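Local coordinates for protein deadlock (Drosophila melanogaster, PDB 5XYV), which binds Rhino directly through this N-terminal segment within the Rhino-Deadlock-Cutoff complex and is required for oogenesis and germline maintenance, at residues K28-Q31 and E32-F36; I7-S10 and Q11-S14; F40-S43 and W44-P47; S14-Q17 and H18-T22. All blocks are in the same frame, centred on the assembly; numbering follows the deposited sequence.

Contact 1 (K28-Q31 and E32-F36)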
loop_
_atom_site.group_PDB
_atom_site.type_symbol
_atom_site.label_atom_id
_atom_site.label_comp_id
_atom_site.label_asym_id
_atom_site.label_seq_id
_atom_site.Cartn_x
_atom_site.Cartn_y
_atom_site.Cartn_z
ATOM N N LYS C 28 6.816 -15.818 -19.476
ATOM C CA LYS C 28 5.638 -15.229 -20.075
ATOM C C LYS C 28 5.777 -15.357 -21.583
ATOM O O LYS C 28 6.877 -15.569 -22.092
ATOM C CB LYS C 28 5.467 -13.747 -19.691
ATOM C CG LYS C 28 5.439 -13.426 -18.196
ATOM C CD LYS C 28 4.969 -11.992 -17.978
ATOM C CE LYS C 28 5.077 -11.578 -16.504
ATOM N NZ LYS C 28 4.458 -12.551 -15.581
ATOM N N THR C 29 4.658 -15.226 -22.288
ATOM C CA THR C 29 4.682 -15.149 -23.727
ATOM C C THR C 29 5.125 -13.754 -24.069
ATOM O O THR C 29 5.018 -12.840 -23.245
ATOM C CB THR C 29 3.302 -15.430 -24.364
ATOM O OG1 THR C 29 2.460 -14.286 -24.183
ATOM C CG2 THR C 29 2.645 -16.654 -23.740
ATOM N N GLU C 30 5.574 -13.581 -25.296
ATOM C CA GLU C 30 6.118 -12.315 -25.711
ATOM C C GLU C 30 5.075 -11.197 -25.779
ATOM O O GLU C 30 5.383 -10.041 -25.493
ATOM C CB GLU C 30 6.812 -12.505 -27.048
ATOM C CG GLU C 30 7.230 -11.234 -27.715
ATOM C CD GLU C 30 7.651 -11.494 -29.132
ATOM O OE1 GLU C 30 6.737 -11.669 -29.969
ATOM O OE2 GLU C 30 8.871 -11.499 -29.416
ATOM N N GLN C 31 3.839 -11.528 -26.131
ATOM C CA GLN C 31 2.786 -10.527 -26.149
ATOM C C GLN C 31 2.332 -10.159 -24.724
ATOM O O GLN C 31 1.917 -9.030 -24.475
ATOM C CB GLN C 31 1.605 -11.022 -26.987
ATOM C CG GLN C 31 1.111 -12.388 -26.554
ATOM C CD GLN C 31 1.724 -13.530 -27.360
ATOM O OE1 GLN C 31 2.839 -13.427 -27.881
ATOM N NE2 GLN C 31 0.999 -14.635 -27.442
ATOM N N GLU C 32 2.405 -11.117 -23.800
ATOM C CA GLU C 32 2.250 -10.830 -22.377
ATOM C C GLU C 32 3.282 -9.825 -21.884
ATOM O O GLU C 32 2.971 -8.961 -21.085
ATOM C CB GLU C 32 2.373 -12.099 -21.538
ATOM C CG GLU C 32 1.179 -13.042 -21.594
ATOM C CD GLU C 32 1.452 -14.349 -20.843
ATOM O OE1 GLU C 32 2.627 -14.618 -20.523
ATOM O OE2 GLU C 32 0.498 -15.104 -20.562
ATOM N N TRP C 33 4.516 -9.981 -22.333
ATOM C CA TRP C 33 5.606 -9.100 -21.962
ATOM C C TRP C 33 5.378 -7.730 -22.539
ATOM O O TRP C 33 5.590 -6.719 -21.862
ATOM C CB TRP C 33 6.958 -9.647 -22.454
ATOM C CG TRP C 33 7.533 -10.703 -21.589
ATOM C CD1 TRP C 33 7.854 -11.982 -21.948
ATOM C CD2 TRP C 33 7.880 -10.583 -20.200
ATOM N NE1 TRP C 33 8.369 -12.665 -20.867
ATOM C CE2 TRP C 33 8.396 -11.825 -19.780
ATOM C CE3 TRP C 33 7.793 -9.542 -19.270
ATOM C CZ2 TRP C 33 8.827 -12.059 -18.476
ATOM C CZ3 TRP C 33 8.215 -9.774 -17.980
ATOM C CH2 TRP C 33 8.741 -11.017 -17.597
ATOM N N ASN C 34 4.974 -7.701 -23.810
ATOM C CA ASN C 34 4.773 -6.424 -24.482
ATOM C C ASN C 34 3.729 -5.579 -23.782
ATOM O O ASN C 34 3.904 -4.369 -23.681
ATOM C CB ASN C 34 4.397 -6.615 -25.951
ATOM C CG ASN C 34 5.609 -6.879 -26.823
ATOM O OD1 ASN C 34 6.749 -6.789 -26.361
ATOM N ND2 ASN C 34 5.375 -7.188 -28.093
ATOM N N THR C 35 2.657 -6.200 -23.284
ATOM C CA THR C 35 1.592 -5.410 -22.633
ATOM C C THR C 35 2.042 -4.899 -21.276
ATOM O O THR C 35 1.784 -3.759 -20.931
ATOM C CB THR C 35 0.264 -6.193 -22.443
ATOM O OG1 THR C 35 0.440 -7.229 -21.478
ATOM C CG2 THR C 35 -0.211 -6.763 -23.736
ATOM N N PHE C 36 2.711 -5.753 -20.518
ATOM C CA PHE C 36 3.311 -5.357 -19.255
ATOM C C PHE C 36 4.347 -4.257 -19.428
ATOM O O PHE C 36 4.433 -3.351 -18.601
ATOM C CB PHE C 36 3.961 -6.564 -18.568
ATOM C CG PHE C 36 2.988 -7.413 -17.835
ATOM C CD1 PHE C 36 1.952 -6.827 -17.126
ATOM C CD2 PHE C 36 3.094 -8.786 -17.854
ATOM C CE1 PHE C 36 1.034 -7.610 -16.459
ATOM C CE2 PHE C 36 2.191 -9.568 -17.179
ATOM C CZ PHE C 36 1.161 -8.985 -16.490
#
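A capping box formed by Thr29 and Glu32 starts helix 30-45, the second helix of this Rhino-binding N-terminal domain. Thr29 holds the N-cap position: its OG1 accepts the backbone N-H of Glu32, with 3.2 Å from OG1 to N. The bond is reciprocated: OE1 of Glu32 accepts the backbone N-H of Thr29 at 2.8 Å from N to OE1. That amide arrives from above the carboxylate plane, 49° out of it, and the two side chains cross at about a right angle. With chi1 at 75°, OG1 of Thr29 is tucked between its own backbone N and carbonyl carbon, from where it can meet the first turn.

Next to the box, Lys28 runs across one face of the Trp33 indole. Its CB makes a CH-pi contact 3.6 Å from the centroid of the five-membered ring, CD lies over the middle of the indole, and CE goes on to Phe36, 3.6 Å from CE2. The indole packs on Leu20 and Leu23 of helix 9-23, while NE1 donates to Thr25 O. Replacing Trp33 by alanine is likely to open a gap between the Lys28 chain and Leu20 and leave the Thr25 carbonyl without this donor. The backbone N of Trp33 in turn bonds to Thr29 O, 3.0 Å away and in the carbonyl plane.

Contact 2 (I7-S10 and Q11-S14)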
loop_
_atom_site.group_PDB
_atom_site.type_symbol
_atom_site.label_atom_id
_atom_site.label_comp_id
_atom_site.label_asym_id
_atom_site.label_seq_id
_atom_site.Cartn_x
_atom_site.Cartn_y
_atom_site.Cartn_z
ATOM N N ILE C 7 13.529 10.984 -13.683
ATOM C CA ILE C 7 14.026 9.665 -14.037
ATOM C C ILE C 7 14.095 9.415 -15.545
ATOM O O ILE C 7 13.080 9.398 -16.264
ATOM C CB ILE C 7 13.197 8.560 -13.408
ATOM C CG1 ILE C 7 13.383 8.605 -11.896
ATOM C CG2 ILE C 7 13.638 7.205 -13.932
ATOM C CD1 ILE C 7 12.307 7.859 -11.153
ATOM N N ARG C 8 15.336 9.209 -15.973
ATOM C CA ARG C 8 15.788 8.958 -17.335
ATOM C C ARG C 8 15.151 7.731 -17.983
ATOM O O ARG C 8 14.878 6.760 -17.292
ATOM C CB ARG C 8 17.299 8.748 -17.260
ATOM C CG ARG C 8 18.129 9.379 -18.284
ATOM C CD ARG C 8 19.579 9.103 -17.913
ATOM N NE ARG C 8 19.828 9.621 -16.576
ATOM C CZ ARG C 8 20.485 8.992 -15.617
ATOM N NH1 ARG C 8 21.029 7.801 -15.824
ATOM N NH2 ARG C 8 20.604 9.578 -14.441
ATOM N N MET C 9 14.970 7.737 -19.301
ATOM C CA MET C 9 14.472 6.537 -19.977
ATOM C C MET C 9 15.436 5.369 -19.791
ATOM O O MET C 9 15.010 4.254 -19.529
ATOM C CB MET C 9 14.216 6.801 -21.464
ATOM C CG MET C 9 13.666 5.584 -22.252
ATOM S SD MET C 9 12.164 4.816 -21.549
ATOM C CE MET C 9 10.943 6.111 -21.786
ATOM N N SER C 10 16.733 5.641 -19.889
ATOM C CA SER C 10 17.749 4.605 -19.784
ATOM C C SER C 10 17.682 3.918 -18.432
ATOM O O SER C 10 17.957 2.728 -18.316
ATOM C CB SER C 10 19.146 5.194 -20.033
ATOM O OG SER C 10 19.528 6.084 -19.010
ATOM N N GLN C 11 17.313 4.676 -17.409
ATOM C CA GLN C 11 17.105 4.122 -16.078
ATOM C C GLN C 11 15.905 3.197 -15.954
ATOM O O GLN C 11 15.964 2.173 -15.246
ATOM C CB GLN C 11 16.977 5.258 -15.060
ATOM C CG GLN C 11 18.297 5.875 -14.708
ATOM C CD GLN C 11 18.137 7.037 -13.774
ATOM O OE1 GLN C 11 17.266 7.876 -13.961
ATOM N NE2 GLN C 11 18.906 7.034 -12.705
ATOM N N LYS C 12 14.798 3.578 -16.586
ATOM C CA LYS C 12 13.633 2.714 -16.592
ATOM C C LYS C 12 13.911 1.407 -17.353
ATOM O O LYS C 12 13.487 0.331 -16.942
ATOM C CB LYS C 12 12.441 3.437 -17.196
ATOM C CG LYS C 12 12.024 4.689 -16.460
ATOM C CD LYS C 12 11.201 5.578 -17.390
ATOM C CE LYS C 12 10.751 6.822 -16.673
ATOM N NZ LYS C 12 10.015 7.734 -17.573
ATOM N N LEU C 13 14.635 1.496 -18.456
ATOM C CA LEU C 13 14.967 0.281 -19.208
ATOM C C LEU C 13 15.837 -0.698 -18.383
ATOM O O LEU C 13 15.652 -1.908 -18.466
ATOM C CB LEU C 13 15.666 0.641 -20.530
ATOM C CG LEU C 13 14.797 1.417 -21.530
ATOM C CD1 LEU C 13 15.427 1.503 -22.923
ATOM C CD2 LEU C 13 13.390 0.852 -21.598
ATOM N N SER C 14 16.765 -0.171 -17.586
ATOM C CA SER C 14 17.589 -0.985 -16.708
ATOM C C SER C 14 16.735 -1.701 -15.669
ATOM O O SER C 14 16.905 -2.904 -15.419
ATOM C CB SER C 14 18.639 -0.116 -16.015
ATOM O OG SER C 14 19.493 0.461 -16.976
HETATM O O HOH W 1 10.116 9.979 -15.987
#
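Arg8 O is gripped by two amides of the first turn of helix 9-23: Lys12 N reaches it at 3.3 Å, and Gln11 N adds a weak, strongly bent bond (122°). Arg8 occupies the N-cap position, yet here the reach back across the cap is made by the side chain of Gln11, whose OE1 accepts the backbone N-H of Arg8 at 3.1 Å from N to OE1, in the plane of the side-chain carbonyl. The CG of Gln11 is set beside its own backbone N (chi1 -77°) and the chain beyond is extended, which carries the amide back along the helix start to Arg8.

The same amide is also a platform. The Arg8 chain bends at chi3 and lays its guanidinium almost flat on it, the planes 17° apart and Gln11 CD 3.4 Å above the guanidinium plane, offset toward the rim. This is a stack of two flat polar groups, and it leaves OE1 turned to the backbone.

On another side the extended Lys12 chain passes across Ile7 at a slant, its CG 3.9 Å from Ile7 CG2. At its tip NZ donates to a water, 2.8 Å from NZ to the water oxygen, and this water lies within hydrogen-bonding distance of Ile7 O, a possible water link from the ammonium to the Ile7 carbonyl. Ile7 and Lys12 both pack on Trp44 of helix 30-45, and Ile7 and Gln11 touch Ile39 of Rhino. Also at this helix start, Met9 SD lies 4.1 Å from CD2 of Leu13, four residues on.

Contact 3 (F40-S43 and W44-P47)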
loop_
_atom_site.group_PDB
_atom_site.type_symbol
_atom_site.label_atom_id
_atom_site.label_comp_id
_atom_site.label_asym_id
_atom_site.label_seq_id
_atom_site.Cartn_x
_atom_site.Cartn_y
_atom_site.Cartn_z
ATOM N N PHE C 40 4.340 -0.648 -17.905
ATOM C CA PHE C 40 5.506 -0.268 -17.102
ATOM C C PHE C 40 5.953 1.148 -17.420
ATOM O O PHE C 40 6.300 1.904 -16.534
ATOM C CB PHE C 40 6.641 -1.259 -17.342
ATOM C CG PHE C 40 7.981 -0.789 -16.856
ATOM C CD1 PHE C 40 8.288 -0.792 -15.491
ATOM C CD2 PHE C 40 8.946 -0.374 -17.757
ATOM C CE1 PHE C 40 9.545 -0.364 -15.042
ATOM C CE2 PHE C 40 10.213 0.021 -17.313
ATOM C CZ PHE C 40 10.501 0.038 -15.950
ATOM N N LEU C 41 5.950 1.510 -18.692
ATOM C CA LEU C 41 6.375 2.847 -19.084
ATOM C C LEU C 41 5.350 3.911 -18.705
ATOM O O LEU C 41 5.708 5.000 -18.245
ATOM C CB LEU C 41 6.652 2.902 -20.580
ATOM C CG LEU C 41 7.916 2.169 -21.020
ATOM C CD1 LEU C 41 8.019 2.238 -22.521
ATOM C CD2 LEU C 41 9.150 2.765 -20.356
ATOM N N GLU C 42 4.077 3.567 -18.873
ATOM C CA GLU C 42 2.977 4.426 -18.478
ATOM C C GLU C 42 2.924 4.650 -16.954
ATOM O O GLU C 42 2.388 5.660 -16.507
ATOM C CB GLU C 42 1.640 3.841 -18.993
ATOM C CG GLU C 42 1.516 3.848 -20.524
ATOM C CD GLU C 42 0.325 3.059 -21.065
ATOM O OE1 GLU C 42 -0.395 2.417 -20.270
ATOM O OE2 GLU C 42 0.146 3.036 -22.304
ATOM N N SER C 43 3.477 3.722 -16.168
ATOM C CA SER C 43 3.361 3.785 -14.709
ATOM C C SER C 43 4.225 4.884 -14.098
ATOM O O SER C 43 3.931 5.394 -13.016
ATOM C CB SER C 43 3.728 2.443 -14.066
ATOM O OG SER C 43 5.132 2.325 -13.916
ATOM N N TRP C 44 5.300 5.242 -14.783
ATOM C CA TRP C 44 6.150 6.333 -14.324
ATOM C C TRP C 44 5.541 7.696 -14.570
ATOM O O TRP C 44 5.798 8.630 -13.815
ATOM C CB TRP C 44 7.521 6.289 -15.000
ATOM C CG TRP C 44 8.253 5.029 -14.776
ATOM C CD1 TRP C 44 8.184 3.886 -15.523
ATOM C CD2 TRP C 44 9.170 4.765 -13.716
ATOM N NE1 TRP C 44 9.007 2.929 -14.981
ATOM C CE2 TRP C 44 9.630 3.448 -13.868
ATOM C CE3 TRP C 44 9.653 5.528 -12.641
ATOM C CZ2 TRP C 44 10.556 2.865 -12.999
ATOM C CZ3 TRP C 44 10.555 4.951 -11.781
ATOM C CH2 TRP C 44 11.007 3.634 -11.968
ATOM N N ARG C 45 4.760 7.820 -15.641
ATOM C CA ARG C 45 4.314 9.141 -16.104
ATOM C C ARG C 45 3.049 9.670 -15.418
ATOM O O ARG C 45 2.909 10.876 -15.218
ATOM C CB ARG C 45 4.103 9.150 -17.634
ATOM C CG ARG C 45 5.061 8.288 -18.447
ATOM C CD ARG C 45 4.892 8.543 -19.952
ATOM N NE ARG C 45 3.578 9.087 -20.294
ATOM C CZ ARG C 45 2.477 8.354 -20.428
ATOM N NH1 ARG C 45 2.532 7.041 -20.258
ATOM N NH2 ARG C 45 1.326 8.933 -20.739
ATOM N N LYS C 46 2.123 8.790 -15.067
ATOM C CA LYS C 46 0.890 9.260 -14.467
ATOM C C LYS C 46 0.743 8.767 -13.029
ATOM O O LYS C 46 1.143 7.647 -12.715
ATOM C CB LYS C 46 -0.310 8.830 -15.320
ATOM C CG LYS C 46 -0.236 9.276 -16.774
ATOM C CD LYS C 46 -1.615 9.647 -17.308
ATOM C CE LYS C 46 -1.860 9.073 -18.697
ATOM N NZ LYS C 46 -3.146 8.320 -18.723
ATOM N N PRO C 47 0.152 9.605 -12.153
ATOM C CA PRO C 47 0.045 9.323 -10.713
ATOM C C PRO C 47 -0.765 8.061 -10.418
ATOM O O PRO C 47 -1.714 7.749 -11.149
ATOM C CB PRO C 47 -0.668 10.566 -10.154
ATOM C CG PRO C 47 -0.643 11.580 -11.266
ATOM C CD PRO C 47 -0.598 10.816 -12.526
#
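Trp44 reaches back one turn to Phe40 near the C-terminal end of helix 30-45. Its CB passes 3.9 Å from Leu41 O. From there CG sits beside the backbone N (chi1 -58°), and the indole swings toward the preceding turn, with CD1 close against Phe40 O at 2.9 Å. NE1 comes next: it stands over the face of the Phe40 ring, 3.3 Å above its plane and offset toward the rim. Further along the same edge, CZ2 lies 4.0 Å from Phe40 CE1. The pair is a T-shaped, edge-to-face stack, the planes at 89° and the centroids of the phenyl and five-membered rings 4.8 Å apart.

One face of the indole is met by Ser43 OG, a hydroxyl that donates to Phe40 O at 2.9 Å and is also hydrogen-bonded to His19 of Rhino. The Trp44 ring itself meets His19 and Phe30 of that Rhino chain. A leucine in place of Trp44 would probably lose the edge that rests on Phe40 and leave both Rhino rings without their aromatic partner.

The backbone bonds here are weak, from Trp44 N to Leu41 O and from Arg45 N and Lys46 N to Glu42 O. The side-chain contacts may matter more here, and the indole N-H, directed at the phenyl face, is likely to be steadied by the pi electrons of Phe40.

Contact 4 (S14-Q17 and H18-T22)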
loop_
_atom_site.group_PDB
_atom_site.type_symbol
_atom_site.label_atom_id
_atom_site.label_comp_id
_atom_site.label_asym_id
_atom_site.label_seq_id
_atom_site.Cartn_x
_atom_site.Cartn_y
_atom_site.Cartn_z
ATOM N N SER C 14 16.765 -0.171 -17.586
ATOM C CA SER C 14 17.589 -0.985 -16.708
ATOM C C SER C 14 16.735 -1.701 -15.669
ATOM O O SER C 14 16.905 -2.904 -15.419
ATOM C CB SER C 14 18.639 -0.116 -16.015
ATOM O OG SER C 14 19.493 0.461 -16.976
ATOM N N CYS C 15 15.804 -0.961 -15.087
ATOM C CA CYS C 15 14.853 -1.534 -14.150
ATOM C C CYS C 15 13.996 -2.600 -14.821
ATOM O O CYS C 15 13.693 -3.611 -14.208
ATOM C CB CYS C 15 13.951 -0.448 -13.532
ATOM S SG CYS C 15 14.785 0.652 -12.388
ATOM N N TRP C 16 13.637 -2.383 -16.087
ATOM C CA TRP C 16 12.894 -3.402 -16.819
ATOM C C TRP C 16 13.739 -4.642 -16.944
ATOM O O TRP C 16 13.263 -5.752 -16.749
ATOM C CB TRP C 16 12.470 -2.914 -18.214
ATOM C CG TRP C 16 11.651 -3.927 -18.982
ATOM C CD1 TRP C 16 12.001 -4.571 -20.144
ATOM C CD2 TRP C 16 10.344 -4.413 -18.637
ATOM N NE1 TRP C 16 10.987 -5.422 -20.541
ATOM C CE2 TRP C 16 9.960 -5.345 -19.629
ATOM C CE3 TRP C 16 9.459 -4.156 -17.580
ATOM C CZ2 TRP C 16 8.729 -6.006 -19.598
ATOM C CZ3 TRP C 16 8.242 -4.825 -17.550
ATOM C CH2 TRP C 16 7.889 -5.730 -18.551
ATOM N N GLN C 17 15.015 -4.444 -17.245
ATOM C CA GLN C 17 15.920 -5.567 -17.428
ATOM C C GLN C 17 16.059 -6.352 -16.114
ATOM O O GLN C 17 16.210 -7.580 -16.122
ATOM C CB GLN C 17 17.272 -5.060 -17.930
ATOM C CG GLN C 17 18.065 -6.053 -18.723
ATOM C CD GLN C 17 17.311 -6.547 -19.954
ATOM O OE1 GLN C 17 16.631 -5.778 -20.646
ATOM N NE2 GLN C 17 17.403 -7.844 -20.210
ATOM N N HIS C 18 15.986 -5.631 -14.994
ATOM C CA HIS C 18 15.953 -6.246 -13.658
ATOM C C HIS C 18 14.742 -7.152 -13.481
ATOM O O HIS C 18 14.862 -8.271 -12.975
ATOM C CB HIS C 18 15.929 -5.175 -12.551
ATOM C CG HIS C 18 17.191 -4.386 -12.441
ATOM N ND1 HIS C 18 17.253 -3.164 -11.801
ATOM C CD2 HIS C 18 18.450 -4.650 -12.872
ATOM C CE1 HIS C 18 18.490 -2.707 -11.851
ATOM N NE2 HIS C 18 19.235 -3.589 -12.493
ATOM N N ILE C 19 13.572 -6.644 -13.852
ATOM C CA ILE C 19 12.355 -7.447 -13.804
ATOM C C ILE C 19 12.498 -8.697 -14.689
ATOM O O ILE C 19 12.169 -9.799 -14.261
ATOM C CB ILE C 19 11.120 -6.633 -14.231
ATOM C CG1 ILE C 19 10.843 -5.525 -13.217
ATOM C CG2 ILE C 19 9.893 -7.536 -14.406
ATOM C CD1 ILE C 19 9.803 -4.570 -13.670
ATOM N N LEU C 20 13.010 -8.531 -15.900
ATOM C CA LEU C 20 13.235 -9.673 -16.782
ATOM C C LEU C 20 14.235 -10.675 -16.200
ATOM O O LEU C 20 14.014 -11.861 -16.258
ATOM C CB LEU C 20 13.709 -9.210 -18.164
ATOM C CG LEU C 20 12.720 -8.324 -18.940
ATOM C CD1 LEU C 20 13.339 -7.818 -20.247
ATOM C CD2 LEU C 20 11.453 -9.080 -19.215
ATOM N N THR C 21 15.330 -10.211 -15.621
ATOM C CA THR C 21 16.319 -11.122 -15.045
ATOM C C THR C 21 15.746 -11.962 -13.901
ATOM O O THR C 21 16.160 -13.102 -13.666
ATOM C CB THR C 21 17.534 -10.330 -14.542
ATOM O OG1 THR C 21 18.139 -9.672 -15.661
ATOM C CG2 THR C 21 18.555 -11.245 -13.850
ATOM N N THR C 22 14.771 -11.380 -13.210
ATOM C CA THR C 22 14.133 -11.970 -12.041
ATOM C C THR C 22 13.041 -13.037 -12.326
ATOM O O THR C 22 12.969 -14.055 -11.615
ATOM C CB THR C 22 13.536 -10.827 -11.185
ATOM O OG1 THR C 22 14.614 -10.003 -10.724
ATOM C CG2 THR C 22 12.752 -11.357 -9.990
#
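Trp16 and Leu20 sit one turn apart on helix 9-23, an i to i+4 pair on the side that faces helix 30-45. Leu20 leans over one face of the indole, its CG 4.0 Å from the centroid of the five-membered ring in a CH-pi contact and Leu20 CD1 3.4 Å from Trp16 NE1. The Trp16 CG stands opposite its own backbone N (chi1 -178°), which swings the ring along the helix to where Leu20 can cover it. Ile19 touches a different part: Ile19 CD1 lies 3.9 Å from Trp16 CE3. The rings of Phe37 and Phe40 meet the indole from helix 30-45.

His18 lies at the Rhino interface. Its ring has Ser14 O 3.3 Å above one face, the same oxygen that accepts His18 N, while ND1 is hydrogen-bonded to the backbone N of Ala41 of Rhino and the ring stacks with Phe6 of that chain.

The bend at chi2 (58°) brings Gln17 OE1 to 3.9 Å from Leu20 CD1. The backbone carbonyl of Gln17 is held twice by Thr21: N at 2.8 Å and OG1 at 2.9 Å reach Gln17 O from opposite faces of the carbonyl plane.

In the fold
From the N terminus, contact 2 starts helix 9-23 and contact 4 continues it, the two sharing Ser14. After the turn between the helices, contact 1 starts helix 30-45 and contact 3 lies toward its C-terminal end. Each is local to one helix, so none closes a long loop, and none nests in or crosses another. What joins them is the packing of helix on helix. Near the turn, contact 4 meets contact 1 where Leu20 touches Trp33; at the far end, contact 2 meets contact 3 where Ile7 and Lys12 touch Trp44. Trp16 bridges contacts 4 and 3 through Phe40. Contacts 1 and 2 remain about 10 Å apart at their nearest atoms.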